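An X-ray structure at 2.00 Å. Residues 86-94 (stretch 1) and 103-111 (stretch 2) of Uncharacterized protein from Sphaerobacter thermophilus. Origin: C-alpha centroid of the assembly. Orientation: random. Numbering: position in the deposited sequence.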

# COMPACT_ATOMS: atom_id res chain seq x y z
N ALA A 86 6.97 9.90 -8.50
CA ALA A 86 6.43 9.83 -9.84
C ALA A 86 4.90 9.95 -9.79
O ALA A 86 4.28 9.55 -8.81
CB ALA A 86 6.82 8.51 -10.51
N PRO A 87 4.29 10.52 -10.83
CA PRO A 87 2.82 10.56 -10.89
C PRO A 87 2.25 9.16 -10.73
O PRO A 87 2.82 8.18 -11.21
CB PRO A 87 2.54 11.13 -12.28
CG PRO A 87 3.75 11.91 -12.63
CD PRO A 87 4.91 11.23 -11.97
N ALA A 88 1.14 9.06 -10.01
CA ALA A 88 0.49 7.78 -9.80
C ALA A 88 -0.89 7.81 -10.43
O ALA A 88 -1.64 8.77 -10.25
CB ALA A 88 0.37 7.47 -8.31
N GLN A 89 -1.22 6.75 -11.17
CA GLN A 89 -2.54 6.53 -11.75
C GLN A 89 -3.41 5.83 -10.71
O GLN A 89 -3.06 4.74 -10.25
CB GLN A 89 -2.45 5.66 -13.01
CG GLN A 89 -1.36 6.13 -13.94
CD GLN A 89 -1.75 7.39 -14.65
OE1 GLN A 89 -2.93 7.59 -14.95
NE2 GLN A 89 -0.78 8.27 -14.91
N ILE A 90 -4.54 6.44 -10.36
CA ILE A 90 -5.35 5.95 -9.25
C ILE A 90 -6.79 5.78 -9.71
O ILE A 90 -7.30 6.57 -10.51
CB ILE A 90 -5.28 6.89 -8.02
CG1 ILE A 90 -3.84 7.06 -7.53
CG2 ILE A 90 -6.10 6.33 -6.87
CD1 ILE A 90 -3.16 5.77 -7.06
N GLU A 91 -7.44 4.73 -9.22
CA GLU A 91 -8.86 4.50 -9.45
C GLU A 91 -9.57 4.57 -8.11
O GLU A 91 -9.14 3.91 -7.15
CB GLU A 91 -9.08 3.14 -10.13
CG GLU A 91 -10.53 2.62 -10.15
CD GLU A 91 -10.62 1.24 -10.78
OE1 GLU A 91 -10.32 0.23 -10.09
OE2 GLU A 91 -10.92 1.16 -11.97
N TRP A 92 -10.63 5.38 -8.02
CA TRP A 92 -11.47 5.50 -6.83
C TRP A 92 -12.83 4.91 -7.14
O TRP A 92 -13.50 5.36 -8.07
CB TRP A 92 -11.63 6.97 -6.40
CG TRP A 92 -10.38 7.65 -5.89
CD1 TRP A 92 -9.96 7.75 -4.58
CD2 TRP A 92 -9.41 8.37 -6.68
NE1 TRP A 92 -8.78 8.46 -4.52
CE2 TRP A 92 -8.42 8.85 -5.79
CE3 TRP A 92 -9.29 8.65 -8.05
CZ2 TRP A 92 -7.32 9.61 -6.23
CZ3 TRP A 92 -8.20 9.39 -8.48
CH2 TRP A 92 -7.22 9.86 -7.57
N ILE A 93 -13.25 3.90 -6.39
CA ILE A 93 -14.57 3.28 -6.60
C ILE A 93 -15.43 3.63 -5.41
O ILE A 93 -15.14 3.18 -4.30
CB ILE A 93 -14.47 1.75 -6.76
CG1 ILE A 93 -13.50 1.38 -7.90
CG2 ILE A 93 -15.89 1.13 -6.99
CD1 ILE A 93 -13.21 -0.14 -7.98
N PHE A 94 -16.49 4.42 -5.62
CA PHE A 94 -17.38 4.88 -4.55
C PHE A 94 -18.68 4.08 -4.60
O PHE A 94 -19.36 4.07 -5.64
CB PHE A 94 -17.73 6.36 -4.70
CG PHE A 94 -16.59 7.29 -4.61
CD1 PHE A 94 -16.30 7.95 -3.41
CD2 PHE A 94 -15.82 7.58 -5.73
CE1 PHE A 94 -15.23 8.86 -3.33
CE2 PHE A 94 -14.73 8.47 -5.65
CZ PHE A 94 -14.44 9.10 -4.47
N ARG A 103 -18.72 2.94 0.95
CA ARG A 103 -17.39 2.39 0.84
C ARG A 103 -16.66 3.09 -0.28
O ARG A 103 -17.23 3.35 -1.35
CB ARG A 103 -17.42 0.88 0.60
CG ARG A 103 -16.03 0.28 0.24
CD ARG A 103 -16.23 -1.15 -0.28
NE ARG A 103 -16.47 -2.11 0.79
CZ ARG A 103 -16.82 -3.38 0.60
NH1 ARG A 103 -17.02 -3.83 -0.64
NH2 ARG A 103 -16.95 -4.21 1.63
N LEU A 104 -15.39 3.42 -0.03
CA LEU A 104 -14.50 3.89 -1.08
C LEU A 104 -13.35 2.89 -1.18
O LEU A 104 -12.69 2.60 -0.18
CB LEU A 104 -13.99 5.31 -0.79
CG LEU A 104 -12.72 5.71 -1.56
CD1 LEU A 104 -12.98 5.78 -3.04
CD2 LEU A 104 -12.15 7.02 -1.00
N THR A 105 -13.15 2.32 -2.37
CA THR A 105 -12.03 1.41 -2.62
C THR A 105 -11.01 2.15 -3.49
O THR A 105 -11.38 2.77 -4.49
CB THR A 105 -12.50 0.14 -3.34
OG1 THR A 105 -13.43 -0.59 -2.52
CG2 THR A 105 -11.32 -0.78 -3.68
N ILE A 106 -9.74 2.11 -3.11
CA ILE A 106 -8.71 2.89 -3.81
C ILE A 106 -7.71 1.91 -4.43
O ILE A 106 -6.92 1.29 -3.71
CB ILE A 106 -8.01 3.89 -2.88
CG1 ILE A 106 -9.06 4.71 -2.13
CG2 ILE A 106 -7.07 4.83 -3.69
CD1 ILE A 106 -8.45 5.73 -1.14
N ASN A 107 -7.74 1.79 -5.75
CA ASN A 107 -6.86 0.87 -6.48
C ASN A 107 -5.78 1.67 -7.20
O ASN A 107 -6.10 2.58 -7.97
CB ASN A 107 -7.63 0.06 -7.51
CG ASN A 107 -8.62 -0.92 -6.90
OD1 ASN A 107 -8.29 -1.65 -5.98
ND2 ASN A 107 -9.82 -0.96 -7.45
N HIS A 108 -4.53 1.31 -6.98
CA HIS A 108 -3.46 1.83 -7.83
C HIS A 108 -3.50 1.14 -9.19
O HIS A 108 -3.54 -0.09 -9.27
CB HIS A 108 -2.09 1.62 -7.18
CG HIS A 108 -1.88 2.47 -5.97
ND1 HIS A 108 -0.85 3.38 -5.86
CD2 HIS A 108 -2.59 2.57 -4.82
CE1 HIS A 108 -0.91 3.98 -4.68
NE2 HIS A 108 -1.96 3.51 -4.03
N LEU A 109 -3.46 1.93 -10.25
CA LEU A 109 -3.43 1.43 -11.61
C LEU A 109 -1.98 1.36 -12.09
O LEU A 109 -1.07 1.93 -11.48
CB LEU A 109 -4.26 2.32 -12.53
CG LEU A 109 -5.72 2.54 -12.11
CD1 LEU A 109 -6.37 3.53 -13.09
CD2 LEU A 109 -6.45 1.23 -12.15
N ARG A 110 -1.77 0.66 -13.20
CA ARG A 110 -0.45 0.60 -13.82
C ARG A 110 0.03 2.00 -14.18
O ARG A 110 -0.76 2.84 -14.62
CB ARG A 110 -0.49 -0.23 -15.10
CG ARG A 110 -1.03 -1.64 -14.98
CD ARG A 110 -1.07 -2.21 -16.40
NE ARG A 110 -1.44 -3.62 -16.46
CZ ARG A 110 -0.61 -4.59 -16.84
NH1 ARG A 110 -1.03 -5.85 -16.87
NH2 ARG A 110 0.65 -4.31 -17.18
N ASP A 111 1.33 2.23 -14.00
CA ASP A 111 1.95 3.54 -14.23
C ASP A 111 1.76 3.99 -15.68
O ASP A 111 1.77 3.15 -16.58
CB ASP A 111 3.45 3.52 -13.91
CG ASP A 111 3.75 3.60 -12.42
OD1 ASP A 111 2.82 3.93 -11.64
OD2 ASP A 111 4.92 3.33 -12.05
OXT ASP A 111 1.62 5.19 -15.96
O HOH W 1 1.93 7.23 -14.26
O HOH W 2 0.45 4.41 -11.07
O HOH W 3 -15.81 0.67 -3.24

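Two antiparallel strands, one running on through Phe94 and the other setting out from Arg103, lie side by side with their axes 4.7 Å apart at closest approach, and the pairing buries 774 Å² in all. The residues that cover the most surface are Gln89, Glu91 and Leu109, and each teaches a different rule.

Glu91 shows how backbone and side chain can reinforce one register. It faces Asn107 in a hydrogen-bonded pair: Glu91 N donates to Asn107 O at 2.8 Å, and Asn107 N returns the bond to Glu91 O at 2.9 Å. On the same face of the sheet, Asn107 ND2 donates to Glu91 OE1 at 2.9 Å. An amide and a carboxylate are complementary here, and the buried acid gains further partners elsewhere in the structure. Two residues along, Ile93 and Thr105 repeat the backbone motif, with Ile93 N to Thr105 O and Thr105 N to Ile93 O both 2.9 Å. Between these pairs the alpha carbons help: Ile106 CA lies 3.5 Å from Glu91 O, and Trp92 CA 3.6 Å from Thr105 O, both as CA-H...O contacts.

Leu109 adds one more backbone bond to this ladder. Its N donates to Gln89 O at 2.8 Å, while its side chain reaches back along the face that Glu91 occupies, bringing Leu109 CD2 to 3.8 Å from Glu91 CB. The aliphatic part of the acid thus meets a leucine while its carboxylate meets an amide.

Gln89, which covers the most surface of all, works by packing and by water. Its CB sits 3.8 Å from Leu109 CB, and its CG 3.4 Å from Arg110 O. One water accepts from Gln89 NE2 at 3.0 Å and donates to the terminal Asp111 OXT at 2.7 Å; another accepts from Gln89 N at 2.9 Å and donates to Leu109 O at 2.9 Å and to Asp111 OD1 at 2.5 Å. Water therefore ties the chain terminus to the start of the first strand.

The other face, carrying Ile90, Trp92, Phe94, Leu104, Ile106 and His108, is largely apolar. Ile90 CD1 lies over the His108 ring, 3.6 Å from its centroid, and Leu104 CD1 covers a face of the Phe94 ring, with CD1 3.8 Å from that centroid: two CH-pi contacts between cross-strand partners. The same Leu104 CD1 also lies at the edge of the Trp92 ring, 3.8 Å from Trp92 CB, so one methyl serves two aromatic residues. Ile90 CG2 meets Ile106 CG2 at 3.6 Å, a diagonal contact that links neighbouring pairs.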